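Local coordinates for major pilin backbone protein T-antigen, T13 (Streptococcus pyogenes, PDB 6BBT), which probably builds the backbone of the streptococcal pilus as its major pilin, and is the T-antigen used in serotyping, at residues Gly8-Ile13 with Asn81-Thr86; Thr57-Lys62 with Glu85-Ser90; Ser231-Glu236 with Gly261-Thr266. All blocks are in the same frame, centred on the assembly; numbering follows the deposited sequence.

Overall arrangement
The chain is an elongated, all-beta protein with no helix, and its contacts fall at two separate places along it. Interactions 1 and 2 lie in the Spy0128-like N-terminal half, their centres about 10 Å apart. They share Glu85 and Thr86, and they touch where Leu59 CD1 packs on Asn83 O and where the Phe82 ring meets the backbone of Thr60 to Lys62. Interaction 3 belongs to the C-terminal DUF7601 half, on the opposite side of the chain's centre. Its centre is about 47 Å from that of interaction 1 and about 50 Å from that of interaction 2, and its nearest atoms are about 29 Å from interaction 1 and about 25 Å from interaction 2.

Interaction 1: residues Gly8-Ile13 with Asn81-Thr86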
loop_
_atom_site.group_PDB
_atom_site.type_symbol
_atom_site.label_atom_id
_atom_site.label_comp_id
_atom_site.label_asym_id
_atom_site.label_seq_id
_atom_site.Cartn_x
_atom_site.Cartn_y
_atom_site.Cartn_z
ATOM N N GLY A 8 7.310 -29.856 -12.021
ATOM C CA GLY A 8 7.014 -29.016 -13.170
ATOM C C GLY A 8 8.122 -28.032 -13.467
ATOM O O GLY A 8 9.270 -28.223 -13.053
ATOM N N LYS A 9 7.752 -26.979 -14.190
ATOM C CA LYS A 9 8.691 -26.017 -14.743
ATOM C C LYS A 9 8.469 -24.582 -14.265
ATOM O O LYS A 9 9.143 -23.666 -14.747
ATOM C CB LYS A 9 8.589 -26.045 -16.267
ATOM C CG LYS A 9 8.511 -27.447 -16.840
ATOM C CD LYS A 9 8.752 -27.442 -18.340
ATOM C CE LYS A 9 8.961 -28.856 -18.860
ATOM N NZ LYS A 9 7.824 -29.757 -18.518
ATOM N N THR A 10 7.538 -24.387 -13.329
ATOM C CA THR A 10 7.167 -23.048 -12.873
ATOM C C THR A 10 7.308 -22.935 -11.370
ATOM O O THR A 10 7.141 -23.911 -10.637
ATOM C CB THR A 10 5.719 -22.702 -13.238
ATOM O OG1 THR A 10 4.840 -23.631 -12.604
ATOM C CG2 THR A 10 5.522 -22.752 -14.734
ATOM N N LEU A 11 7.618 -21.723 -10.926
ATOM C CA LEU A 11 7.703 -21.415 -9.520
ATOM C C LEU A 11 6.510 -20.521 -9.173
ATOM O O LEU A 11 6.459 -19.396 -9.627
ATOM C CB LEU A 11 9.000 -20.681 -9.256
ATOM C CG LEU A 11 9.214 -20.096 -7.869
ATOM C CD1 LEU A 11 9.303 -21.200 -6.828
ATOM C CD2 LEU A 11 10.472 -19.252 -7.903
ATOM N N PRO A 12 5.549 -21.021 -8.386
ATOM C CA PRO A 12 4.477 -20.124 -7.915
ATOM C C PRO A 12 4.954 -19.091 -6.889
ATOM O O PRO A 12 5.858 -19.369 -6.103
ATOM C CB PRO A 12 3.445 -21.078 -7.300
ATOM C CG PRO A 12 4.136 -22.376 -7.115
ATOM C CD PRO A 12 5.262 -22.437 -8.098
ATOM N N ILE A 13 4.355 -17.903 -6.936
ATOM C CA ILE A 13 4.558 -16.845 -5.952
ATOM C C ILE A 13 3.179 -16.445 -5.407
ATOM O O ILE A 13 2.226 -16.262 -6.182
ATOM C CB ILE A 13 5.199 -15.568 -6.561
ATOM C CG1 ILE A 13 6.471 -15.871 -7.372
ATOM C CG2 ILE A 13 5.484 -14.539 -5.466
ATOM C CD1 ILE A 13 7.630 -16.444 -6.569
ATOM N N ASN A 81 3.824 -16.172 -11.052
ATOM C CA ASN A 81 4.836 -17.222 -11.130
ATOM C C ASN A 81 6.049 -16.790 -11.925
ATOM O O ASN A 81 6.034 -15.768 -12.594
ATOM C CB ASN A 81 4.230 -18.511 -11.716
ATOM C CG ASN A 81 3.823 -18.357 -13.161
ATOM O OD1 ASN A 81 4.651 -18.441 -14.063
ATOM N ND2 ASN A 81 2.542 -18.123 -13.391
ATOM N N PHE A 82 7.113 -17.571 -11.809
ATOM C CA PHE A 82 8.216 -17.511 -12.746
ATOM C C PHE A 82 8.174 -18.786 -13.559
ATOM O O PHE A 82 7.807 -19.849 -13.053
ATOM C CB PHE A 82 9.528 -17.417 -12.010
ATOM C CG PHE A 82 9.727 -16.127 -11.302
ATOM C CD1 PHE A 82 10.142 -14.998 -11.998
ATOM C CD2 PHE A 82 9.537 -16.043 -9.933
ATOM C CE1 PHE A 82 10.362 -13.808 -11.334
ATOM C CE2 PHE A 82 9.754 -14.859 -9.263
ATOM C CZ PHE A 82 10.167 -13.740 -9.964
ATOM N N ASN A 83 8.557 -18.678 -14.822
ATOM C CA ASN A 83 8.476 -19.799 -15.717
ATOM C C ASN A 83 9.860 -20.179 -16.221
ATOM O O ASN A 83 10.504 -19.396 -16.923
ATOM C CB ASN A 83 7.553 -19.453 -16.864
ATOM C CG ASN A 83 7.320 -20.622 -17.783
ATOM O OD1 ASN A 83 7.603 -21.771 -17.436
ATOM N ND2 ASN A 83 6.818 -20.333 -18.973
ATOM N N PHE A 84 10.304 -21.380 -15.847
ATOM C CA PHE A 84 11.603 -21.902 -16.271
ATOM C C PHE A 84 11.551 -22.708 -17.577
ATOM O O PHE A 84 12.605 -22.977 -18.163
ATOM C CB PHE A 84 12.237 -22.733 -15.149
ATOM C CG PHE A 84 12.517 -21.937 -13.909
ATOM C CD1 PHE A 84 13.598 -21.067 -13.867
ATOM C CD2 PHE A 84 11.690 -22.038 -12.797
ATOM C CE1 PHE A 84 13.857 -20.313 -12.734
ATOM C CE2 PHE A 84 11.946 -21.293 -11.663
ATOM C CZ PHE A 84 13.026 -20.427 -11.631
ATOM N N GLU A 85 10.346 -23.078 -18.029
ATOM C CA GLU A 85 10.131 -23.709 -19.346
ATOM C C GLU A 85 10.872 -23.011 -20.481
ATOM O O GLU A 85 11.359 -23.675 -21.392
ATOM C CB GLU A 85 8.628 -23.733 -19.682
ATOM C CG GLU A 85 8.224 -24.232 -21.071
ATOM C CD GLU A 85 8.393 -25.728 -21.236
ATOM O OE1 GLU A 85 7.380 -26.415 -21.496
ATOM O OE2 GLU A 85 9.530 -26.231 -21.097
ATOM N N THR A 86 10.942 -21.680 -20.421
ATOM C CA THR A 86 11.500 -20.863 -21.498
ATOM C C THR A 86 13.030 -20.750 -21.506
ATOM O O THR A 86 13.585 -20.117 -22.394
ATOM C CB THR A 86 10.902 -19.429 -21.454
ATOM O OG1 THR A 86 11.329 -18.752 -20.266
ATOM C CG2 THR A 86 9.365 -19.467 -21.496
#
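Lys9 and Glu85 run side by side and point the same way, yet they make no salt bridge: the closest touch is Lys9 CD to Glu85 OE2 at 3.1 Å, while Lys9 NZ stays 4.5 Å from Glu85 OE1. The lysine bends at its last torsion (chi4 56°), and NZ has a weak, long ion pair with Glu131. Next to this pair, Phe84 N donates to Lys9 O at 2.8 Å, nearly along the C=O axis. The antiparallel pairing of strand 10-17 with strand 77-83 then takes over, and Leu11 and Phe82 exchange both backbone bonds, Leu11 N to Phe82 O at 2.8 Å. These strands belong to the beta-sandwich of the Spy0128-like domain, and the face carrying Leu11 and Phe82 looks into its core. There Leu11 CD2 lies 3.9 Å from Phe82 CD2, and Ile13 CD1 meets the edge of the same ring at CE2, 3.8 Å away. Leu11 CB touches the edge of the Phe84 ring at CE2. Phe33 and Ile35 of strand 29-37 pack against the Phe82 ring. On the other face, Asn83 OD1 accepts from Glu85 N in an Asx turn, the donor standing above the carbonyl plane, and Thr10 CG2 rests 3.5 Å from that OD1.

Interaction 2: residues Thr57-Lys62 with Glu85-Ser90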
loop_
_atom_site.group_PDB
_atom_site.type_symbol
_atom_site.label_atom_id
_atom_site.label_comp_id
_atom_site.label_asym_id
_atom_site.label_seq_id
_atom_site.Cartn_x
_atom_site.Cartn_y
_atom_site.Cartn_z
ATOM N N THR A 57 19.188 -17.064 -19.462
ATOM C CA THR A 57 18.945 -16.920 -20.904
ATOM C C THR A 57 17.549 -17.423 -21.255
ATOM O O THR A 57 17.275 -18.617 -21.146
ATOM C CB THR A 57 20.009 -17.674 -21.750
ATOM O OG1 THR A 57 21.254 -16.975 -21.660
ATOM C CG2 THR A 57 19.604 -17.783 -23.239
ATOM N N GLY A 58 16.682 -16.505 -21.690
ATOM C CA GLY A 58 15.277 -16.818 -21.971
ATOM C C GLY A 58 14.346 -16.770 -20.763
ATOM O O GLY A 58 13.176 -17.148 -20.876
ATOM N N LEU A 59 14.852 -16.320 -19.613
ATOM C CA LEU A 59 14.041 -16.229 -18.383
ATOM C C LEU A 59 13.509 -14.821 -18.225
ATOM O O LEU A 59 14.283 -13.863 -18.195
ATOM C CB LEU A 59 14.871 -16.577 -17.142
ATOM C CG LEU A 59 14.159 -16.552 -15.776
ATOM C CD1 LEU A 59 13.099 -17.641 -15.659
ATOM C CD2 LEU A 59 15.205 -16.703 -14.693
ATOM N N THR A 60 12.191 -14.703 -18.099
ATOM C CA THR A 60 11.586 -13.452 -17.659
ATOM C C THR A 60 11.882 -13.332 -16.165
ATOM O O THR A 60 11.435 -14.171 -15.376
ATOM C CB THR A 60 10.075 -13.452 -17.945
ATOM O OG1 THR A 60 9.863 -13.494 -19.367
ATOM C CG2 THR A 60 9.396 -12.215 -17.358
ATOM N N THR A 61 12.652 -12.314 -15.784
ATOM C CA THR A 61 13.189 -12.204 -14.429
ATOM C C THR A 61 12.327 -11.368 -13.457
ATOM O O THR A 61 12.728 -11.160 -12.317
ATOM C CB THR A 61 14.623 -11.645 -14.457
ATOM O OG1 THR A 61 14.629 -10.372 -15.099
ATOM C CG2 THR A 61 15.563 -12.609 -15.204
ATOM N N LYS A 62 11.170 -10.894 -13.930
ATOM C CA LYS A 62 10.205 -10.108 -13.145
ATOM C C LYS A 62 8.836 -10.785 -13.199
ATOM O O LYS A 62 8.395 -11.229 -14.261
ATOM C CB LYS A 62 10.051 -8.692 -13.701
ATOM C CG LYS A 62 11.336 -7.911 -13.913
ATOM C CD LYS A 62 12.033 -7.578 -12.613
ATOM C CE LYS A 62 13.084 -6.504 -12.849
ATOM N NZ LYS A 62 13.883 -6.181 -11.637
ATOM N N GLU A 85 10.346 -23.078 -18.029
ATOM C CA GLU A 85 10.131 -23.709 -19.346
ATOM C C GLU A 85 10.872 -23.011 -20.481
ATOM O O GLU A 85 11.359 -23.675 -21.392
ATOM C CB GLU A 85 8.628 -23.733 -19.682
ATOM C CG GLU A 85 8.224 -24.232 -21.071
ATOM C CD GLU A 85 8.393 -25.728 -21.236
ATOM O OE1 GLU A 85 7.380 -26.415 -21.496
ATOM O OE2 GLU A 85 9.530 -26.231 -21.097
ATOM N N THR A 86 10.942 -21.680 -20.421
ATOM C CA THR A 86 11.500 -20.863 -21.498
ATOM C C THR A 86 13.030 -20.750 -21.506
ATOM O O THR A 86 13.585 -20.117 -22.394
ATOM C CB THR A 86 10.902 -19.429 -21.454
ATOM O OG1 THR A 86 11.329 -18.752 -20.266
ATOM C CG2 THR A 86 9.365 -19.467 -21.496
ATOM N N VAL A 87 13.715 -21.350 -20.536
ATOM C CA VAL A 87 15.146 -21.144 -20.361
ATOM C C VAL A 87 15.963 -22.213 -21.111
ATOM O O VAL A 87 15.580 -23.387 -21.124
ATOM C CB VAL A 87 15.507 -21.172 -18.858
ATOM C CG1 VAL A 87 17.001 -20.914 -18.629
ATOM C CG2 VAL A 87 14.658 -20.147 -18.101
ATOM N N THR A 88 17.082 -21.797 -21.711
ATOM C CA THR A 88 18.057 -22.727 -22.286
ATOM C C THR A 88 19.156 -23.009 -21.261
ATOM O O THR A 88 20.050 -22.183 -21.040
ATOM C CB THR A 88 18.681 -22.188 -23.595
ATOM O OG1 THR A 88 17.637 -21.817 -24.499
ATOM C CG2 THR A 88 19.560 -23.258 -24.271
ATOM N N PHE A 89 19.064 -24.170 -20.623
ATOM C CA PHE A 89 20.092 -24.636 -19.692
ATOM C C PHE A 89 21.192 -25.387 -20.451
ATOM O O PHE A 89 20.902 -26.247 -21.276
ATOM C CB PHE A 89 19.482 -25.552 -18.636
ATOM C CG PHE A 89 18.492 -24.868 -17.725
ATOM C CD1 PHE A 89 18.933 -24.017 -16.714
ATOM C CD2 PHE A 89 17.116 -25.095 -17.858
ATOM C CE1 PHE A 89 18.022 -23.401 -15.860
ATOM C CE2 PHE A 89 16.202 -24.474 -17.008
ATOM C CZ PHE A 89 16.659 -23.631 -16.004
ATOM N N SER A 90 22.448 -25.066 -20.158
ATOM C CA SER A 90 23.598 -25.684 -20.837
ATOM C C SER A 90 23.874 -27.150 -20.447
ATOM O O SER A 90 24.580 -27.845 -21.177
ATOM C CB SER A 90 24.857 -24.840 -20.610
ATOM O OG SER A 90 24.985 -24.480 -19.250
HETATM O O HOH W 1 10.412 -16.736 -18.231
#
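Val87 is the buried side chain between these two loops, and each of its carbons has a neighbour. Its CB sits 3.9 Å from Thr57 O. From there CG1, anti to the backbone N (chi1 -178°), reaches the same Thr57 O at 3.4 Å and also lies over the centre of one face of the Phe89 ring, two residues further along its own chain. The second branch, CG2, lies alongside Leu59, with Leu59 CB at 3.7 Å and Leu59 CD1 almost as near. Leu59 in turn packs on Ile35 and Tyr97, so the apolar contact extends to strands 29-37 and 93-101. Both segments are connecting loops of the Spy0128-like beta-sandwich: 57-62 leads into strand 62-67, while residues 85-90 link strand 77-83 to strand 93-101. They meet without forming a sheet. The backbone of Thr88 ties them together at one point, its N donating to Thr57 O at 3.2 Å, nearly along the C=O axis. At Gly58, with phi at 85°, a CB would point at the other loop and collide with Thr86 O; its absence lets Gly58 CA come to 4.6 Å from Val87 CA. The hydroxyl of Thr86 makes the second tie: OG1, held between its backbone N and carbonyl carbon (chi1 66°), donates to Gly58 O over a short 2.5 Å, from above the carbonyl plane. The same OG1 accepts from a water at 3.0 Å, and that water accepts in turn from Thr60 N.

Interaction 3: residues Ser231-Glu236 with Gly261-Thr266; sequences SYKLTE and GNLQKT
The Tyr232 ring carries Gln264 on one face: Gln264 CB stands 3.7 Å above the plane, shifted toward the rim, in a CH-pi contact, and Gln264 CG comes 3.3 Å from Tyr232 OH. Gln264 O also lies over a face of the ring, and Thr266 CG2 abuts the edge in the plane, 3.7 Å from Tyr232 CD2. The Tyr232 and Gln264 side chains lie side by side and point the same way, the glutamine amide turned 57° against the ring. Tyr232 CG takes the crowded position between its backbone N and carbonyl carbon (chi1 63°), and Tyr232 OH hydrogen-bonds Asp271. Leu248, Ile273 and Leu159 also touch this side chain. The two backbones exchange two bonds, Tyr232 N to Gln264 O and Gln264 N to Tyr232 O, both 2.8 Å. Beyond them the backbones stay close, Lys233 CB lying against Asn262 O, and Gly261 N donates to Leu234 O from above its carbonyl plane. On the face of Ser231 and Lys265, Leu263 CD2 covers Ser231 CB at 3.9 Å. The strand around 264-265 and strand 211-215 edge a four-stranded antiparallel sheet, with 231-236 between the former and strand 176-183, consistent with a transthyretin-clan beta-sandwich.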
loop_
_atom_site.group_PDB
_atom_site.type_symbol
_atom_site.label_atom_id
_atom_site.label_comp_id
_atom_site.label_asym_id
_atom_site.label_seq_id
_atom_site.Cartn_x
_atom_site.Cartn_y
_atom_site.Cartn_z
ATOM N N SER A 231 -4.051 14.256 -1.117
ATOM C CA SER A 231 -4.087 15.651 -0.765
ATOM C C SER A 231 -5.536 16.066 -0.545
ATOM O O SER A 231 -6.445 15.527 -1.181
ATOM C CB SER A 231 -3.441 16.488 -1.844
ATOM O OG SER A 231 -2.056 16.235 -1.900
ATOM N N TYR A 232 -5.745 16.993 0.376
ATOM C CA TYR A 232 -7.066 17.548 0.635
ATOM C C TYR A 232 -7.015 19.063 0.747
ATOM O O TYR A 232 -5.965 19.633 1.013
ATOM C CB TYR A 232 -7.674 16.969 1.917
ATOM C CG TYR A 232 -6.917 17.279 3.190
ATOM C CD1 TYR A 232 -7.154 18.456 3.904
ATOM C CD2 TYR A 232 -5.955 16.394 3.688
ATOM C CE1 TYR A 232 -6.465 18.742 5.079
ATOM C CE2 TYR A 232 -5.263 16.673 4.857
ATOM C CZ TYR A 232 -5.517 17.848 5.542
ATOM O OH TYR A 232 -4.836 18.122 6.711
ATOM N N LYS A 233 -8.156 19.707 0.550
ATOM C CA LYS A 233 -8.271 21.095 0.918
ATOM C C LYS A 233 -9.585 21.360 1.641
ATOM O O LYS A 233 -10.625 20.760 1.330
ATOM C CB LYS A 233 -8.059 22.021 -0.267
ATOM C CG LYS A 233 -9.098 21.959 -1.331
ATOM C CD LYS A 233 -8.910 23.078 -2.355
ATOM C CE LYS A 233 -7.759 22.798 -3.304
ATOM N NZ LYS A 233 -7.950 23.506 -4.608
ATOM N N LEU A 234 -9.495 22.228 2.640
ATOM C CA LEU A 234 -10.626 22.598 3.481
ATOM C C LEU A 234 -10.840 24.086 3.324
ATOM O O LEU A 234 -9.894 24.856 3.386
ATOM C CB LEU A 234 -10.337 22.272 4.942
ATOM C CG LEU A 234 -11.447 22.625 5.946
ATOM C CD1 LEU A 234 -12.686 21.772 5.712
ATOM C CD2 LEU A 234 -10.931 22.485 7.372
ATOM N N THR A 235 -12.082 24.487 3.102
ATOM C CA THR A 235 -12.444 25.896 3.120
ATOM C C THR A 235 -13.629 26.098 4.050
ATOM O O THR A 235 -14.316 25.138 4.415
ATOM C CB THR A 235 -12.831 26.394 1.724
ATOM O OG1 THR A 235 -13.915 25.616 1.238
ATOM C CG2 THR A 235 -11.693 26.272 0.759
ATOM N N GLU A 236 -13.838 27.344 4.449
ATOM C CA GLU A 236 -15.018 27.736 5.218
ATOM C C GLU A 236 -15.629 28.916 4.510
ATOM O O GLU A 236 -14.933 29.850 4.164
ATOM C CB GLU A 236 -14.654 28.130 6.663
ATOM C CG GLU A 236 -15.868 28.287 7.599
ATOM C CD GLU A 236 -15.542 29.019 8.900
ATOM O OE1 GLU A 236 -15.277 28.350 9.919
ATOM O OE2 GLU A 236 -15.552 30.268 8.910
ATOM N N GLY A 261 -8.207 26.635 1.987
ATOM C CA GLY A 261 -8.104 26.623 0.510
ATOM C C GLY A 261 -6.817 26.032 -0.061
ATOM O O GLY A 261 -6.752 25.762 -1.265
ATOM N N ASN A 262 -5.811 25.820 0.785
ATOM C CA ASN A 262 -4.537 25.230 0.365
ATOM C C ASN A 262 -4.569 23.706 0.402
ATOM O O ASN A 262 -5.186 23.132 1.273
ATOM C CB ASN A 262 -3.366 25.697 1.255
ATOM C CG ASN A 262 -2.852 27.089 0.893
ATOM O OD1 ASN A 262 -1.652 27.285 0.807
ATOM N ND2 ASN A 262 -3.739 28.049 0.712
ATOM N N LEU A 263 -3.875 23.067 -0.536
ATOM C CA LEU A 263 -3.704 21.616 -0.525
ATOM C C LEU A 263 -2.793 21.202 0.588
ATOM O O LEU A 263 -1.748 21.806 0.773
ATOM C CB LEU A 263 -3.104 21.087 -1.826
ATOM C CG LEU A 263 -4.046 20.771 -2.982
ATOM C CD1 LEU A 263 -3.217 20.148 -4.102
ATOM C CD2 LEU A 263 -5.193 19.856 -2.575
ATOM N N GLN A 264 -3.193 20.164 1.319
ATOM C CA GLN A 264 -2.369 19.553 2.339
ATOM C C GLN A 264 -2.292 18.055 2.029
ATOM O O GLN A 264 -3.302 17.443 1.732
ATOM C CB GLN A 264 -3.001 19.787 3.712
ATOM C CG GLN A 264 -2.296 19.139 4.890
ATOM C CD GLN A 264 -0.881 19.654 5.100
ATOM O OE1 GLN A 264 -0.595 20.828 4.873
ATOM N NE2 GLN A 264 -0.001 18.777 5.544
ATOM N N LYS A 265 -1.093 17.483 2.097
ATOM C CA LYS A 265 -0.908 16.061 1.822
ATOM C C LYS A 265 -0.985 15.263 3.122
ATOM O O LYS A 265 -0.390 15.672 4.124
ATOM C CB LYS A 265 0.436 15.832 1.148
ATOM C CG LYS A 265 0.616 14.394 0.691
ATOM C CD LYS A 265 1.959 14.135 0.016
ATOM C CE LYS A 265 1.818 14.089 -1.494
ATOM N NZ LYS A 265 3.094 13.683 -2.150
ATOM N N THR A 266 -1.685 14.127 3.110
ATOM C CA THR A 266 -1.748 13.271 4.286
ATOM C C THR A 266 -0.470 12.439 4.360
ATOM O O THR A 266 0.077 12.046 3.332
ATOM C CB THR A 266 -2.962 12.303 4.268
ATOM O OG1 THR A 266 -2.797 11.323 3.242
ATOM C CG2 THR A 266 -4.279 13.063 4.047
#